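Long-range contacts in acyl-coenzyme A oxidase 1 (Yarrowia lipolytica, PDB 5Y9D), which catalyses the FAD-dependent oxidation of acyl-CoA to trans-2-enoyl-CoA, reducing oxygen to hydrogen peroxide in peroxisomal fatty acid beta-oxidation: residues K594-L598 against L632-V636; V47-N52 against Y369-M373. All blocks are in the same frame, centred on the assembly; numbering follows the deposited sequence.

Overall arrangement
Helix 44-52, near the N terminus, is the first element in either contact, and contact 2 sets its last turn and a half against helix 355-391. That closes a long loop of 316 residues, which holds the strands of the middle domain, and ties the N-terminal region to the first C-terminal helical region. Contact 1 follows in series, pairing helix 589-606 with helix 619-637 across a mostly helical loop of 33 residues. The two loops neither nest nor cross. The centres of the two contacts lie about 16 Å apart, and Leu595 CD1 packs on Tyr369 CD2 at 3.9 Å; helix 355-391, one partner in contact 2, thus also touches contact 1.

Contact 1 of 2, residues K594-L598 against L632-V636; sequences KLANL and LCVAV
Leu632 and Leu598 leave their helices with different first torsions: in Leu598 CG stands anti to the backbone N (chi1 173°), whereas in Leu632 it lies beside the backbone N (chi1 -76°). With these torsions the two side chains slide past each other in opposite directions, CB of Leu598 lying 4.1 Å from CB of Leu632. Leu632 spreads its branches over the facing helix: CD1 comes 3.7 Å from Leu598 N, and CD2 comes 3.8 Å from Lys594 O. That amide and carbonyl are already bonded to each other within their helix, so a methyl can lie on them without leaving a polar atom unpaired. Leu598 CD1 continues the apolar seam to Cys633 SG.

The setting is an antiparallel helix pair, 589-606 against 619-637, in the C-terminal helical part of the acyl-CoA oxidase; the short segments run at 149° with axes 9.6 Å apart, and no hydrogen bond joins them. Val636 fills the next position along. Its CG2 lies 3.9 Å from Leu595 CD2, the two chains crossing at about a right angle; its two short branches let one compact side chain meet Leu595 CD2 with both methyls and Lys594 CB with CG2.

At the solvent-exposed margin Lys594 lays its chain along the small Ala635, CD to CB 3.5 Å, and passes over that methyl as far as NZ. Asn597 meets Leu632 CD1 with its CB and backbone carbon, while its OD1 is bonded to Tyr578 OH on helix 558-581. Leu595 and Val636 also touch Tyr369 and Leu362, respectively, on helix 355-391.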
ATOM      1  N   LYS A 594      12.601 -24.460  10.581  1.00 36.26           N
ATOM      2  CA  LYS A 594      12.996 -23.116  11.022  1.00 40.27           C
ATOM      3  C   LYS A 594      12.021 -22.044  10.541  1.00 37.23           C
ATOM      4  O   LYS A 594      11.585 -21.195  11.328  1.00 38.66           O
ATOM      5  CB  LYS A 594      14.421 -22.778  10.574  1.00 43.25           C
ATOM      6  CG  LYS A 594      15.432 -23.789  11.080  1.00 49.01           C
ATOM      7  CD  LYS A 594      16.668 -23.142  11.690  1.00 55.22           C
ATOM      8  CE  LYS A 594      17.513 -24.171  12.429  1.00 58.96           C
ATOM      9  NZ  LYS A 594      17.861 -23.680  13.789  1.00 62.76           N
ATOM     10  N   LEU A 595      11.661 -22.097   9.260  1.00 34.77           N
ATOM     11  CA  LEU A 595      10.670 -21.171   8.710  1.00 33.76           C
ATOM     12  C   LEU A 595       9.336 -21.233   9.477  1.00 31.69           C
ATOM     13  O   LEU A 595       8.799 -20.190   9.818  1.00 27.76           O
ATOM     14  CB  LEU A 595      10.406 -21.466   7.224  1.00 35.79           C
ATOM     15  CG  LEU A 595      11.487 -21.092   6.231  1.00 37.51           C
ATOM     16  CD1 LEU A 595      11.180 -21.695   4.882  1.00 37.54           C
ATOM     17  CD2 LEU A 595      11.615 -19.574   6.140  1.00 40.54           C
ATOM     18  N   ALA A 596       8.813 -22.448   9.716  1.00 29.47           N
ATOM     19  CA  ALA A 596       7.562 -22.627  10.485  1.00 31.09           C
ATOM     20  C   ALA A 596       7.590 -21.942  11.834  1.00 31.77           C
ATOM     21  O   ALA A 596       6.696 -21.162  12.140  1.00 31.55           O
ATOM     22  CB  ALA A 596       7.255 -24.092  10.706  1.00 33.05           C
ATOM     23  N   ASN A 597       8.618 -22.217  12.638  1.00 32.44           N
ATOM     24  CA  ASN A 597       8.658 -21.676  13.991  1.00 33.32           C
ATOM     25  C   ASN A 597       8.846 -20.183  13.968  1.00 34.47           C
ATOM     26  O   ASN A 597       8.347 -19.479  14.848  1.00 35.49           O
ATOM     27  CB  ASN A 597       9.799 -22.258  14.799  1.00 35.59           C
ATOM     28  CG  ASN A 597       9.731 -23.759  14.909  1.00 36.19           C
ATOM     29  OD1 ASN A 597       8.651 -24.353  14.903  1.00 35.39           O
ATOM     30  ND2 ASN A 597      10.899 -24.384  14.997  1.00 36.47           N
ATOM     31  N   LEU A 598       9.608 -19.715  12.987  1.00 33.25           N
ATOM     32  CA  LEU A 598       9.764 -18.307  12.769  1.00 34.43           C
ATOM     33  C   LEU A 598       8.399 -17.659  12.502  1.00 33.18           C
ATOM     34  O   LEU A 598       8.032 -16.672  13.129  1.00 35.19           O
ATOM     35  CB  LEU A 598      10.711 -18.074  11.601  1.00 36.61           C
ATOM     36  CG  LEU A 598      10.854 -16.622  11.146  1.00 37.20           C
ATOM     37  CD1 LEU A 598      11.236 -15.720  12.296  1.00 35.80           C
ATOM     38  CD2 LEU A 598      11.901 -16.564  10.051  1.00 41.18           C
ATOM     39  N   LEU A 632      16.169 -17.465  14.841  1.00 41.65           N
ATOM     40  CA  LEU A 632      15.543 -18.152  13.705  1.00 37.71           C
ATOM     41  C   LEU A 632      15.838 -17.432  12.377  1.00 35.50           C
ATOM     42  O   LEU A 632      16.033 -18.080  11.330  1.00 31.04           O
ATOM     43  CB  LEU A 632      14.033 -18.273  13.960  1.00 35.32           C
ATOM     44  CG  LEU A 632      13.688 -19.372  14.984  1.00 35.27           C
ATOM     45  CD1 LEU A 632      12.269 -19.272  15.473  1.00 35.00           C
ATOM     46  CD2 LEU A 632      13.881 -20.755  14.379  1.00 36.27           C
ATOM     47  N   CYS A 633      15.881 -16.100  12.456  1.00 34.69           N
ATOM     48  CA  CYS A 633      16.165 -15.236  11.319  1.00 36.36           C
ATOM     49  C   CYS A 633      17.591 -15.510  10.852  1.00 39.49           C
ATOM     50  O   CYS A 633      17.841 -15.779   9.671  1.00 42.32           O
ATOM     51  CB  CYS A 633      16.013 -13.756  11.701  1.00 35.87           C
ATOM     52  SG  CYS A 633      14.331 -13.052  11.785  1.00 37.81           S
ATOM     53  N   VAL A 634      18.522 -15.459  11.791  1.00 40.01           N
ATOM     54  CA  VAL A 634      19.925 -15.686  11.491  1.00 40.41           C
ATOM     55  C   VAL A 634      20.094 -17.042  10.834  1.00 36.34           C
ATOM     56  O   VAL A 634      20.825 -17.188   9.858  1.00 38.34           O
ATOM     57  CB  VAL A 634      20.798 -15.611  12.768  1.00 42.96           C
ATOM     58  CG1 VAL A 634      22.225 -16.058  12.482  1.00 42.39           C
ATOM     59  CG2 VAL A 634      20.813 -14.192  13.319  1.00 44.42           C
ATOM     60  N   ALA A 635      19.414 -18.040  11.347  1.00 33.03           N
ATOM     61  CA  ALA A 635      19.506 -19.366  10.726  1.00 33.82           C
ATOM     62  C   ALA A 635      18.854 -19.415   9.335  1.00 34.43           C
ATOM     63  O   ALA A 635      19.357 -20.061   8.429  1.00 39.77           O
ATOM     64  CB  ALA A 635      18.893 -20.413  11.634  1.00 32.13           C
ATOM     65  N   VAL A 636      17.721 -18.751   9.164  1.00 33.71           N
ATOM     66  CA  VAL A 636      17.065 -18.727   7.847  1.00 31.97           C
ATOM     67  C   VAL A 636      17.824 -17.855   6.846  1.00 31.50           C
ATOM     68  O   VAL A 636      17.850 -18.159   5.658  1.00 29.73           O
ATOM     69  CB  VAL A 636      15.627 -18.243   7.980  1.00 29.56           C
ATOM     70  CG1 VAL A 636      15.131 -17.636   6.700  1.00 28.11           C
ATOM     71  CG2 VAL A 636      14.749 -19.409   8.435  1.00 31.08           C
TER

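Contact 2 of 2, residues V47-N52 against Y369-M373; sequences VTNFLN and YAMKM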
ATOM      1  N   VAL A  47      12.984 -28.693  -2.198  1.00 29.49           N
ATOM      2  CA  VAL A  47      12.073 -27.693  -1.622  1.00 31.78           C
ATOM      3  C   VAL A  47      10.992 -27.278  -2.633  1.00 32.60           C
ATOM      4  O   VAL A  47       9.839 -27.135  -2.262  1.00 35.31           O
ATOM      5  CB  VAL A  47      12.787 -26.418  -1.121  1.00 30.08           C
ATOM      6  CG1 VAL A  47      11.805 -25.534  -0.367  1.00 29.07           C
ATOM      7  CG2 VAL A  47      13.939 -26.773  -0.203  1.00 31.65           C
ATOM      8  N   THR A  48      11.375 -27.099  -3.898  1.00 31.62           N
ATOM      9  CA  THR A  48      10.430 -26.755  -4.970  1.00 31.00           C
ATOM     10  C   THR A  48       9.331 -27.838  -5.069  1.00 31.06           C
ATOM     11  O   THR A  48       8.156 -27.527  -5.147  1.00 29.30           O
ATOM     12  CB  THR A  48      11.170 -26.546  -6.329  1.00 28.31           C
ATOM     13  OG1 THR A  48      12.218 -25.570  -6.177  1.00 26.08           O
ATOM     14  CG2 THR A  48      10.229 -26.034  -7.383  1.00 28.41           C
ATOM     15  N   ASN A  49       9.736 -29.099  -4.992  1.00 32.30           N
ATOM     16  CA  ASN A  49       8.825 -30.258  -4.976  1.00 31.27           C
ATOM     17  C   ASN A  49       7.944 -30.304  -3.745  1.00 31.91           C
ATOM     18  O   ASN A  49       6.769 -30.613  -3.825  1.00 33.69           O
ATOM     19  CB  ASN A  49       9.632 -31.546  -5.107  1.00 28.93           C
ATOM     20  CG  ASN A  49      10.212 -31.704  -6.494  1.00 30.86           C
ATOM     21  OD1 ASN A  49       9.774 -31.033  -7.454  1.00 29.46           O
ATOM     22  ND2 ASN A  49      11.197 -32.587  -6.629  1.00 33.03           N
ATOM     23  N   PHE A  50       8.504 -29.944  -2.610  1.00 30.60           N
ATOM     24  CA  PHE A  50       7.711 -29.810  -1.416  1.00 31.04           C
ATOM     25  C   PHE A  50       6.635 -28.737  -1.561  1.00 33.09           C
ATOM     26  O   PHE A  50       5.514 -28.919  -1.109  1.00 36.16           O
ATOM     27  CB  PHE A  50       8.620 -29.458  -0.258  1.00 31.54           C
ATOM     28  CG  PHE A  50       7.898 -29.021   0.950  1.00 31.24           C
ATOM     29  CD1 PHE A  50       7.455 -29.948   1.865  1.00 32.08           C
ATOM     30  CD2 PHE A  50       7.664 -27.677   1.177  1.00 31.62           C
ATOM     31  CE1 PHE A  50       6.787 -29.540   3.007  1.00 33.98           C
ATOM     32  CE2 PHE A  50       6.972 -27.263   2.301  1.00 32.77           C
ATOM     33  CZ  PHE A  50       6.542 -28.198   3.223  1.00 33.88           C
ATOM     34  N   LEU A  51       6.982 -27.601  -2.167  1.00 34.40           N
ATOM     35  CA  LEU A  51       6.011 -26.532  -2.381  1.00 32.49           C
ATOM     36  C   LEU A  51       4.949 -26.885  -3.404  1.00 31.30           C
ATOM     37  O   LEU A  51       3.825 -26.462  -3.268  1.00 34.61           O
ATOM     38  CB  LEU A  51       6.696 -25.246  -2.802  1.00 31.69           C
ATOM     39  CG  LEU A  51       7.454 -24.518  -1.712  1.00 30.71           C
ATOM     40  CD1 LEU A  51       8.288 -23.422  -2.337  1.00 30.66           C
ATOM     41  CD2 LEU A  51       6.476 -23.944  -0.693  1.00 30.32           C
ATOM     42  N   ASN A  52       5.276 -27.677  -4.405  1.00 31.28           N
ATOM     43  CA  ASN A  52       4.289 -27.999  -5.437  1.00 32.46           C
ATOM     44  C   ASN A  52       3.491 -29.272  -5.201  1.00 34.45           C
ATOM     45  O   ASN A  52       2.574 -29.553  -5.961  1.00 38.08           O
ATOM     46  CB  ASN A  52       4.979 -28.105  -6.798  1.00 31.34           C
ATOM     47  CG  ASN A  52       5.497 -26.784  -7.274  1.00 31.02           C
ATOM     48  OD1 ASN A  52       4.890 -25.769  -6.998  1.00 30.51           O
ATOM     49  ND2 ASN A  52       6.637 -26.781  -7.980  1.00 32.10           N
ATOM     50  N   TYR A 369       5.698 -19.002   2.434  1.00 27.66           N
ATOM     51  CA  TYR A 369       5.711 -20.509   2.359  1.00 27.50           C
ATOM     52  C   TYR A 369       4.400 -21.061   2.904  1.00 27.56           C
ATOM     53  O   TYR A 369       3.839 -21.981   2.327  1.00 27.64           O
ATOM     54  CB  TYR A 369       6.887 -21.158   3.142  1.00 27.35           C
ATOM     55  CG  TYR A 369       8.172 -21.407   2.365  1.00 26.26           C
ATOM     56  CD1 TYR A 369       8.928 -20.364   1.880  1.00 27.53           C
ATOM     57  CD2 TYR A 369       8.625 -22.682   2.122  1.00 27.67           C
ATOM     58  CE1 TYR A 369      10.095 -20.586   1.171  1.00 27.79           C
ATOM     59  CE2 TYR A 369       9.787 -22.920   1.393  1.00 27.64           C
ATOM     60  CZ  TYR A 369      10.532 -21.872   0.950  1.00 28.00           C
ATOM     61  OH  TYR A 369      11.710 -22.092   0.255  1.00 28.08           O
ATOM     62  N   ALA A 370       3.913 -20.482   4.010  1.00 28.35           N
ATOM     63  CA  ALA A 370       2.655 -20.916   4.645  1.00 30.20           C
ATOM     64  C   ALA A 370       1.451 -20.655   3.764  1.00 32.76           C
ATOM     65  O   ALA A 370       0.501 -21.457   3.689  1.00 32.42           O
ATOM     66  CB  ALA A 370       2.451 -20.226   5.991  1.00 31.14           C
ATOM     67  N   MET A 371       1.456 -19.527   3.073  1.00 31.75           N
ATOM     68  CA  MET A 371       0.336 -19.296   2.175  1.00 31.67           C
ATOM     69  C   MET A 371       0.079 -20.461   1.227  1.00 29.80           C
ATOM     70  O   MET A 371      -1.075 -20.819   1.023  1.00 30.53           O
ATOM     71  CB  MET A 371       0.514 -18.009   1.418  1.00 33.16           C
ATOM     72  CG  MET A 371       0.247 -16.800   2.279  1.00 33.14           C
ATOM     73  SD  MET A 371       0.726 -15.441   1.252  1.00 36.34           S
ATOM     74  CE  MET A 371       0.271 -14.040   2.257  1.00 36.37           C
ATOM     75  N   LYS A 372       1.138 -21.084   0.702  1.00 29.50           N
ATOM     76  CA  LYS A 372       0.987 -22.229  -0.216  1.00 28.63           C
ATOM     77  C   LYS A 372       0.318 -23.433   0.417  1.00 30.20           C
ATOM     78  O   LYS A 372      -0.478 -24.108  -0.236  1.00 29.65           O
ATOM     79  CB  LYS A 372       2.341 -22.673  -0.799  1.00 29.10           C
ATOM     80  CG  LYS A 372       2.265 -23.754  -1.873  1.00 29.49           C
ATOM     81  CD  LYS A 372       1.428 -23.301  -3.069  1.00 31.70           C
ATOM     82  CE  LYS A 372       1.137 -24.455  -4.011  1.00 34.90           C
ATOM     83  NZ  LYS A 372       2.310 -24.799  -4.835  1.00 36.27           N
ATOM     84  N   MET A 373       0.668 -23.719   1.671  1.00 30.54           N
ATOM     85  CA  MET A 373      -0.040 -24.745   2.455  1.00 32.88           C
ATOM     86  C   MET A 373      -1.570 -24.452   2.483  1.00 32.18           C
ATOM     87  O   MET A 373      -2.384 -25.306   2.110  1.00 38.88           O
ATOM     88  CB  MET A 373       0.521 -24.850   3.884  1.00 35.05           C
ATOM     89  CG  MET A 373       2.054 -24.763   3.993  1.00 36.30           C
ATOM     90  SD  MET A 373       2.894 -26.011   3.001  1.00 39.70           S
ATOM     91  CE  MET A 373       4.142 -25.012   2.206  1.00 39.35           C
TER
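A buried lysine reaches across to a backbone carbonyl at the last turn of the facing helix: Lys372 NZ bonds Leu51 O at 2.7 Å. The amine sits above the carbonyl plane, 42° out of it, with a C=O...N angle of 131°. With CG anti to the backbone N, the chain, bent at chi2 and chi4, brings NZ to the oxygen. Carbonyls in a helix's last turn can lack a backbone amide partner, and a long flexible amine suits one. Asn52 OD1 lies 3.5 Å from the same NZ, too long to count as a bond, while Asn52 ND2 bonds Thr58.

The two short segments run at 40° and join the N-terminal acyl-CoA oxidase region to helix 355-391 of the C-alpha1 domain through apolar packing. Leu51 puts CD2 3.8 Å from Tyr369 CD2, and the same methyl also meets Met373 CE. Val47 CG1 arrives in plane at the Tyr369 ring edge, 3.5 Å from OH; the tyrosine is long enough to touch both Leu51 and Val47, and its hydroxyl bonds weakly to Leu643 O.

Met373, flexible enough to fold between neighbours, sets SD 5.1 Å from the Phe50 ring centroid, an oblique Met-aromatic contact, and packs CE 3.6 Å from Phe50 CE2. An alanine replacing Lys372 would be likely to leave Leu51 O without this donor in a buried setting and open a gap beside Leu51. Phe577 on helix 558-581 touches both Tyr369 and Met373.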